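Local coordinates for putative type III secretion protein YscO (Vibrio parahaemolyticus, PDB 4MH6) that is of unknown function in detail but, judging by its family, probably serves the type III secretion apparatus as a long coiled-coil hairpin, at residues Tyr68-Lys82 against Leu96-Leu110. Sequence-based numbering, arbitrary orientation.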
loop_
_atom_site.group_PDB
_atom_site.type_symbol
_atom_site.label_atom_id
_atom_site.label_comp_id
_atom_site.label_asym_id
_atom_site.label_seq_id
_atom_site.Cartn_x
_atom_site.Cartn_y
_atom_site.Cartn_z
ATOM N N TYR A 68 -20.466 -12.757 -18.779
ATOM C CA TYR A 68 -20.067 -13.323 -20.046
ATOM C C TYR A 68 -20.320 -14.815 -20.091
ATOM O O TYR A 68 -20.839 -15.344 -21.072
ATOM C CB TYR A 68 -18.585 -13.046 -20.303
ATOM C CG TYR A 68 -18.183 -13.378 -21.709
ATOM C CD1 TYR A 68 -18.354 -12.451 -22.718
ATOM C CD2 TYR A 68 -17.642 -14.631 -22.036
ATOM C CE1 TYR A 68 -17.995 -12.741 -24.017
ATOM C CE2 TYR A 68 -17.266 -14.936 -23.341
ATOM C CZ TYR A 68 -17.448 -13.983 -24.324
ATOM O OH TYR A 68 -17.101 -14.231 -25.624
ATOM N N HIS A 69 -19.944 -15.480 -19.017
ATOM C CA HIS A 69 -20.077 -16.919 -18.901
ATOM C C HIS A 69 -21.468 -17.436 -19.290
ATOM O O HIS A 69 -21.603 -18.462 -19.976
ATOM C CB HIS A 69 -19.753 -17.322 -17.469
ATOM C CG HIS A 69 -19.894 -18.778 -17.221
ATOM N ND1 HIS A 69 -18.977 -19.698 -17.685
ATOM C CD2 HIS A 69 -20.849 -19.485 -16.573
ATOM C CE1 HIS A 69 -19.354 -20.910 -17.319
ATOM N NE2 HIS A 69 -20.488 -20.810 -16.647
ATOM N N VAL A 70 -22.493 -16.709 -18.844
ATOM C CA VAL A 70 -23.882 -17.057 -19.117
ATOM C C VAL A 70 -24.182 -16.953 -20.612
ATOM O O VAL A 70 -24.793 -17.843 -21.194
ATOM C CB VAL A 70 -24.849 -16.144 -18.323
ATOM C CG1 VAL A 70 -26.284 -16.536 -18.591
ATOM C CG2 VAL A 70 -24.580 -16.251 -16.837
ATOM N N TRP A 71 -23.772 -15.857 -21.232
ATOM C CA TRP A 71 -23.994 -15.703 -22.657
ATOM C C TRP A 71 -23.191 -16.751 -23.408
ATOM O O TRP A 71 -23.706 -17.383 -24.330
ATOM C CB TRP A 71 -23.594 -14.314 -23.162
ATOM C CG TRP A 71 -24.532 -13.264 -22.795
ATOM C CD1 TRP A 71 -24.502 -12.487 -21.661
ATOM C CD2 TRP A 71 -25.675 -12.824 -23.549
ATOM N NE1 TRP A 71 -25.552 -11.591 -21.669
ATOM C CE2 TRP A 71 -26.285 -11.770 -22.812
ATOM C CE3 TRP A 71 -26.227 -13.196 -24.777
ATOM C CZ2 TRP A 71 -27.421 -11.097 -23.261
ATOM C CZ3 TRP A 71 -27.381 -12.527 -25.221
ATOM C CH2 TRP A 71 -27.965 -11.495 -24.456
ATOM N N ARG A 72 -21.941 -16.942 -22.997
ATOM C CA ARG A 72 -21.058 -17.872 -23.675
ATOM C C ARG A 72 -21.662 -19.270 -23.747
ATOM O O ARG A 72 -21.645 -19.892 -24.814
ATOM C CB ARG A 72 -19.691 -17.868 -23.009
ATOM C CG ARG A 72 -18.581 -18.538 -23.813
ATOM C CD ARG A 72 -18.510 -20.021 -23.605
ATOM N NE ARG A 72 -18.243 -20.302 -22.209
ATOM C CZ ARG A 72 -18.169 -21.517 -21.699
ATOM N NH1 ARG A 72 -17.918 -21.675 -20.404
ATOM N NH2 ARG A 72 -18.351 -22.575 -22.479
ATOM N N GLN A 73 -22.217 -19.748 -22.631
ATOM C CA GLN A 73 -22.828 -21.065 -22.612
ATOM C C GLN A 73 -23.957 -21.116 -23.605
ATOM O O GLN A 73 -24.037 -22.039 -24.407
ATOM C CB GLN A 73 -23.352 -21.420 -21.229
ATOM C CG GLN A 73 -22.263 -21.768 -20.239
ATOM C CD GLN A 73 -22.797 -22.082 -18.845
ATOM O OE1 GLN A 73 -22.366 -23.042 -18.208
ATOM N NE2 GLN A 73 -23.748 -21.284 -18.374
ATOM N N GLU A 74 -24.831 -20.115 -23.551
ATOM C CA GLU A 74 -25.962 -20.069 -24.453
ATOM C C GLU A 74 -25.582 -19.994 -25.919
ATOM O O GLU A 74 -26.164 -20.693 -26.769
ATOM C CB GLU A 74 -26.850 -18.891 -24.123
ATOM C CG GLU A 74 -27.762 -19.166 -22.971
ATOM C CD GLU A 74 -28.660 -17.994 -22.648
ATOM O OE1 GLU A 74 -28.358 -16.856 -23.094
ATOM O OE2 GLU A 74 -29.659 -18.214 -21.930
ATOM N N GLU A 75 -24.618 -19.132 -26.202
ATOM C CA GLU A 75 -24.154 -18.896 -27.552
ATOM C C GLU A 75 -23.493 -20.119 -28.123
ATOM O O GLU A 75 -23.574 -20.389 -29.301
ATOM C CB GLU A 75 -23.218 -17.683 -27.555
ATOM C CG GLU A 75 -23.951 -16.389 -27.213
ATOM C CD GLU A 75 -24.987 -16.018 -28.261
ATOM O OE1 GLU A 75 -25.812 -15.111 -28.009
ATOM O OE2 GLU A 75 -24.978 -16.634 -29.339
ATOM N N GLU A 76 -22.851 -20.864 -27.259
ATOM C CA GLU A 76 -22.194 -22.095 -27.645
ATOM C C GLU A 76 -23.241 -23.188 -27.940
ATOM O O GLU A 76 -23.140 -23.900 -28.943
ATOM C CB GLU A 76 -21.258 -22.463 -26.511
ATOM C CG GLU A 76 -20.580 -23.786 -26.595
ATOM C CD GLU A 76 -19.479 -23.912 -25.558
ATOM O OE1 GLU A 76 -19.287 -25.030 -25.011
ATOM O OE2 GLU A 76 -18.809 -22.885 -25.285
ATOM N N GLU A 77 -24.267 -23.292 -27.097
ATOM C CA GLU A 77 -25.324 -24.277 -27.309
ATOM C C GLU A 77 -26.151 -23.979 -28.564
ATOM O O GLU A 77 -26.635 -24.889 -29.240
ATOM C CB GLU A 77 -26.224 -24.353 -26.088
ATOM C CG GLU A 77 -25.492 -24.870 -24.855
ATOM C CD GLU A 77 -26.351 -24.885 -23.607
ATOM O OE1 GLU A 77 -25.788 -25.100 -22.512
ATOM O OE2 GLU A 77 -27.585 -24.676 -23.720
ATOM N N ARG A 78 -26.334 -22.699 -28.854
ATOM C CA ARG A 78 -27.051 -22.281 -30.049
ATOM C C ARG A 78 -26.326 -22.764 -31.295
ATOM O O ARG A 78 -26.935 -23.230 -32.254
ATOM C CB ARG A 78 -27.167 -20.764 -30.050
ATOM C CG ARG A 78 -28.241 -20.275 -29.093
ATOM C CD ARG A 78 -28.090 -18.813 -28.749
ATOM N NE ARG A 78 -27.939 -17.971 -29.932
ATOM C CZ ARG A 78 -28.938 -17.505 -30.663
ATOM N NH1 ARG A 78 -30.194 -17.804 -30.369
ATOM N NH2 ARG A 78 -28.670 -16.737 -31.696
ATOM N N ARG A 79 -25.011 -22.681 -31.258
ATOM C CA ARG A 79 -24.204 -23.089 -32.383
ATOM C C ARG A 79 -24.109 -24.595 -32.533
ATOM O O ARG A 79 -24.025 -25.096 -33.650
ATOM C CB ARG A 79 -22.844 -22.416 -32.301
ATOM C CG ARG A 79 -22.975 -20.946 -32.623
ATOM C CD ARG A 79 -21.705 -20.196 -32.319
ATOM N NE ARG A 79 -21.821 -18.793 -32.721
ATOM C CZ ARG A 79 -22.496 -17.870 -32.043
ATOM N NH1 ARG A 79 -23.169 -18.189 -30.934
ATOM N NH2 ARG A 79 -22.528 -16.628 -32.493
ATOM N N PHE A 80 -24.108 -25.325 -31.429
ATOM C CA PHE A 80 -24.090 -26.765 -31.557
ATOM C C PHE A 80 -25.438 -27.247 -32.113
ATOM O O PHE A 80 -25.495 -28.195 -32.889
ATOM C CB PHE A 80 -23.827 -27.447 -30.225
ATOM C CG PHE A 80 -22.416 -27.319 -29.733
ATOM C CD1 PHE A 80 -21.356 -27.791 -30.499
ATOM C CD2 PHE A 80 -22.149 -26.835 -28.451
ATOM C CE1 PHE A 80 -20.057 -27.708 -30.031
ATOM C CE2 PHE A 80 -20.849 -26.765 -27.983
ATOM C CZ PHE A 80 -19.805 -27.197 -28.772
ATOM N N ALA A 81 -26.512 -26.582 -31.688
ATOM C CA ALA A 81 -27.875 -26.909 -32.102
ATOM C C ALA A 81 -28.058 -26.644 -33.590
ATOM O O ALA A 81 -28.572 -27.489 -34.319
ATOM C CB ALA A 81 -28.883 -26.104 -31.288
ATOM N N LYS A 82 -27.634 -25.471 -34.043
ATOM C CA LYS A 82 -27.749 -25.136 -35.459
ATOM C C LYS A 82 -27.053 -26.218 -36.267
ATOM O O LYS A 82 -27.633 -26.785 -37.184
ATOM C CB LYS A 82 -27.126 -23.767 -35.747
ATOM C CG LYS A 82 -27.294 -23.308 -37.180
ATOM C CD LYS A 82 -26.805 -21.887 -37.346
ATOM C CE LYS A 82 -26.932 -21.421 -38.785
ATOM N NZ LYS A 82 -26.399 -20.039 -38.967
ATOM N N LEU A 96 -18.691 -22.344 -37.423
ATOM C CA LEU A 96 -19.392 -22.384 -36.151
ATOM C C LEU A 96 -18.417 -22.827 -35.051
ATOM O O LEU A 96 -18.444 -22.278 -33.947
ATOM C CB LEU A 96 -20.602 -23.320 -36.206
ATOM C CG LEU A 96 -21.766 -22.856 -37.101
ATOM C CD1 LEU A 96 -22.835 -23.941 -37.264
ATOM C CD2 LEU A 96 -22.383 -21.563 -36.571
ATOM N N ARG A 97 -17.560 -23.812 -35.349
ATOM C CA ARG A 97 -16.582 -24.263 -34.363
ATOM C C ARG A 97 -15.557 -23.170 -34.044
ATOM O O ARG A 97 -15.031 -23.115 -32.930
ATOM C CB ARG A 97 -15.839 -25.517 -34.812
ATOM C CG ARG A 97 -16.656 -26.795 -34.910
ATOM C CD ARG A 97 -15.691 -27.963 -34.945
ATOM N NE ARG A 97 -16.330 -29.244 -35.213
ATOM C CZ ARG A 97 -16.433 -29.808 -36.419
ATOM N NH1 ARG A 97 -17.026 -30.990 -36.545
ATOM N NH2 ARG A 97 -15.939 -29.207 -37.503
ATOM N N GLN A 98 -15.246 -22.318 -35.014
ATOM C CA GLN A 98 -14.313 -21.248 -34.729
ATOM C C GLN A 98 -14.993 -20.175 -33.890
ATOM O O GLN A 98 -14.365 -19.545 -33.039
ATOM C CB GLN A 98 -13.716 -20.620 -35.987
ATOM C CG GLN A 98 -12.724 -19.542 -35.585
ATOM C CD GLN A 98 -11.819 -19.053 -36.681
ATOM O OE1 GLN A 98 -10.831 -18.363 -36.396
ATOM N NE2 GLN A 98 -12.125 -19.401 -37.932
ATOM N N GLU A 99 -16.272 -19.940 -34.156
ATOM C CA GLU A 99 -17.012 -18.943 -33.390
ATOM C C GLU A 99 -17.033 -19.345 -31.929
ATOM O O GLU A 99 -16.872 -18.501 -31.059
ATOM C CB GLU A 99 -18.422 -18.752 -33.932
ATOM C CG GLU A 99 -18.446 -17.941 -35.206
ATOM C CD GLU A 99 -19.837 -17.790 -35.784
ATOM O OE1 GLU A 99 -20.734 -18.569 -35.401
ATOM O OE2 GLU A 99 -20.034 -16.898 -36.640
ATOM N N ILE A 100 -17.187 -20.642 -31.686
ATOM C CA ILE A 100 -17.195 -21.187 -30.343
ATOM C C ILE A 100 -15.835 -20.957 -29.689
ATOM O O ILE A 100 -15.742 -20.501 -28.541
ATOM C CB ILE A 100 -17.524 -22.688 -30.356
ATOM C CG1 ILE A 100 -19.005 -22.874 -30.635
ATOM C CG2 ILE A 100 -17.237 -23.317 -29.005
ATOM C CD1 ILE A 100 -19.427 -24.317 -30.812
ATOM N N ALA A 101 -14.790 -21.273 -30.431
ATOM C CA ALA A 101 -13.443 -21.097 -29.949
ATOM C C ALA A 101 -13.243 -19.647 -29.536
ATOM O O ALA A 101 -12.769 -19.377 -28.437
ATOM C CB ALA A 101 -12.445 -21.488 -31.035
ATOM N N LEU A 102 -13.634 -18.714 -30.397
ATOM C CA LEU A 102 -13.456 -17.295 -30.094
ATOM C C LEU A 102 -14.231 -16.869 -28.851
ATOM O O LEU A 102 -13.754 -16.066 -28.050
ATOM C CB LEU A 102 -13.819 -16.434 -31.312
ATOM C CG LEU A 102 -12.807 -16.546 -32.466
ATOM C CD1 LEU A 102 -13.351 -15.997 -33.776
ATOM C CD2 LEU A 102 -11.478 -15.875 -32.115
ATOM N N LEU A 103 -15.431 -17.412 -28.704
ATOM C CA LEU A 103 -16.268 -17.134 -27.551
ATOM C C LEU A 103 -15.578 -17.626 -26.283
ATOM O O LEU A 103 -15.589 -16.951 -25.262
ATOM C CB LEU A 103 -17.623 -17.833 -27.707
ATOM C CG LEU A 103 -18.588 -17.227 -28.726
ATOM C CD1 LEU A 103 -19.757 -18.154 -28.996
ATOM C CD2 LEU A 103 -19.086 -15.873 -28.260
ATOM N N ARG A 104 -14.989 -18.809 -26.358
ATOM C CA ARG A 104 -14.278 -19.381 -25.232
ATOM C C ARG A 104 -12.957 -18.668 -24.924
ATOM O O ARG A 104 -12.557 -18.582 -23.758
ATOM C CB ARG A 104 -14.010 -20.848 -25.494
ATOM C CG ARG A 104 -15.245 -21.691 -25.454
ATOM C CD ARG A 104 -14.917 -23.049 -25.977
ATOM N NE ARG A 104 -16.029 -23.976 -25.872
ATOM C CZ ARG A 104 -16.001 -25.224 -26.326
ATOM N NH1 ARG A 104 -14.921 -25.681 -26.938
ATOM N NH2 ARG A 104 -17.062 -26.012 -26.180
ATOM N N GLU A 105 -12.265 -18.198 -25.958
ATOM C CA GLU A 105 -11.011 -17.483 -25.747
ATOM C C GLU A 105 -11.271 -16.201 -24.987
ATOM O O GLU A 105 -10.476 -15.787 -24.153
ATOM C CB GLU A 105 -10.328 -17.108 -27.066
ATOM C CG GLU A 105 -9.714 -18.259 -27.842
ATOM C CD GLU A 105 -8.977 -17.793 -29.092
ATOM O OE1 GLU A 105 -8.754 -16.567 -29.248
ATOM O OE2 GLU A 105 -8.605 -18.651 -29.926
ATOM N N ARG A 106 -12.382 -15.559 -25.315
ATOM C CA ARG A 106 -12.749 -14.309 -24.689
ATOM C C ARG A 106 -13.031 -14.531 -23.218
ATOM O O ARG A 106 -12.704 -13.706 -22.391
ATOM C CB ARG A 106 -13.949 -13.728 -25.415
ATOM C CG ARG A 106 -14.502 -12.453 -24.841
ATOM C CD ARG A 106 -13.432 -11.399 -24.652
ATOM N NE ARG A 106 -14.055 -10.157 -24.218
ATOM C CZ ARG A 106 -13.404 -9.111 -23.721
ATOM N NH1 ARG A 106 -14.098 -8.035 -23.354
ATOM N NH2 ARG A 106 -12.076 -9.138 -23.561
ATOM N N GLU A 107 -13.622 -15.667 -22.891
ATOM C CA GLU A 107 -13.907 -15.970 -21.506
ATOM C C GLU A 107 -12.601 -16.261 -20.819
ATOM O O GLU A 107 -12.399 -15.853 -19.689
ATOM C CB GLU A 107 -14.894 -17.138 -21.369
ATOM C CG GLU A 107 -15.155 -17.534 -19.923
ATOM C CD GLU A 107 -16.397 -18.377 -19.746
ATOM O OE1 GLU A 107 -16.431 -19.248 -18.855
ATOM O OE2 GLU A 107 -17.356 -18.183 -20.505
ATOM N N ALA A 108 -11.704 -16.949 -21.511
ATOM C CA ALA A 108 -10.401 -17.275 -20.943
ATOM C C ALA A 108 -9.664 -15.989 -20.603
ATOM O O ALA A 108 -9.055 -15.895 -19.553
ATOM C CB ALA A 108 -9.590 -18.120 -21.909
ATOM N N GLU A 109 -9.743 -15.010 -21.504
ATOM C CA GLU A 109 -9.121 -13.692 -21.308
ATOM C C GLU A 109 -9.707 -12.997 -20.081
ATOM O O GLU A 109 -8.974 -12.405 -19.287
ATOM C CB GLU A 109 -9.307 -12.794 -22.541
ATOM C CG GLU A 109 -8.474 -13.193 -23.757
ATOM C CD GLU A 109 -8.789 -12.350 -24.990
ATOM O OE1 GLU A 109 -9.809 -11.619 -24.957
ATOM O OE2 GLU A 109 -8.033 -12.422 -25.996
ATOM N N LEU A 110 -11.027 -13.091 -19.935
ATOM C CA LEU A 110 -11.726 -12.480 -18.816
ATOM C C LEU A 110 -11.364 -13.157 -17.481
ATOM O O LEU A 110 -11.213 -12.461 -16.455
ATOM C CB LEU A 110 -13.246 -12.471 -19.061
ATOM C CG LEU A 110 -13.800 -11.615 -20.218
ATOM C CD1 LEU A 110 -15.296 -11.826 -20.416
ATOM C CD2 LEU A 110 -13.506 -10.147 -20.022
#
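A chi1 of 177° swings CG of Glu107 away from the backbone N, beside the carbonyl carbon, and with the chain extended beyond it the carboxylate reaches over to helix 18-84, where Arg72, bent at both chi2 and chi3, lays its guanidinium side-on against it. Arg72 NE bonds Glu107 OE2 at 2.9 Å, lying above the carboxylate plane, while NH1 makes a longer bond to OE1. From the other face of that plane His69 ND1 reaches Glu107 OE1 at 2.8 Å, nearly straight, and Lys111 adds a further salt bridge to the same oxygen. The remaining Arg72 nitrogen, NH2, binds Glu76 OE2 at 2.9 Å, so the arginine links two carboxylates. Glu76 is gripped in turn by Arg104, whose extended side chain places NH2 2.7 Å from Glu76 OE1 and NE on OE2. Beside this pair Ile100 CD1 lies over one face of the Phe80 ring, a CH-pi contact 3.7 Å from its centroid. A second network runs through Arg79, a knob among Leu96, Glu99, Ile100 and Leu103: its NE meets Glu99 OE1 at 2.9 Å, NH1 binds both the backbone O and OE2 of Glu75, and Leu103 CD1 packs over the guanidinium face. Leu103 is itself a knob among Tyr68, Arg72, Glu75 and Arg79. Tyr68 inserts among Leu103, Arg106, Glu107 and Leu110, its CB 3.5 Å from Leu110 CD1.

Segments 68-82 and 96-110 run antiparallel (170°), their axes approaching to 9.8 Å, near the turn of the hairpin. The three knobs and this course are consistent with the predicted coiled coil, but the interface is strongly polar: salt bridges Arg72-Glu107, Glu76-Arg104 and Arg79-Glu99 tie the helices together, and the positive charges of Arg72 and Lys111, with the N-H of His69, would be expected to stabilise ionised Glu107.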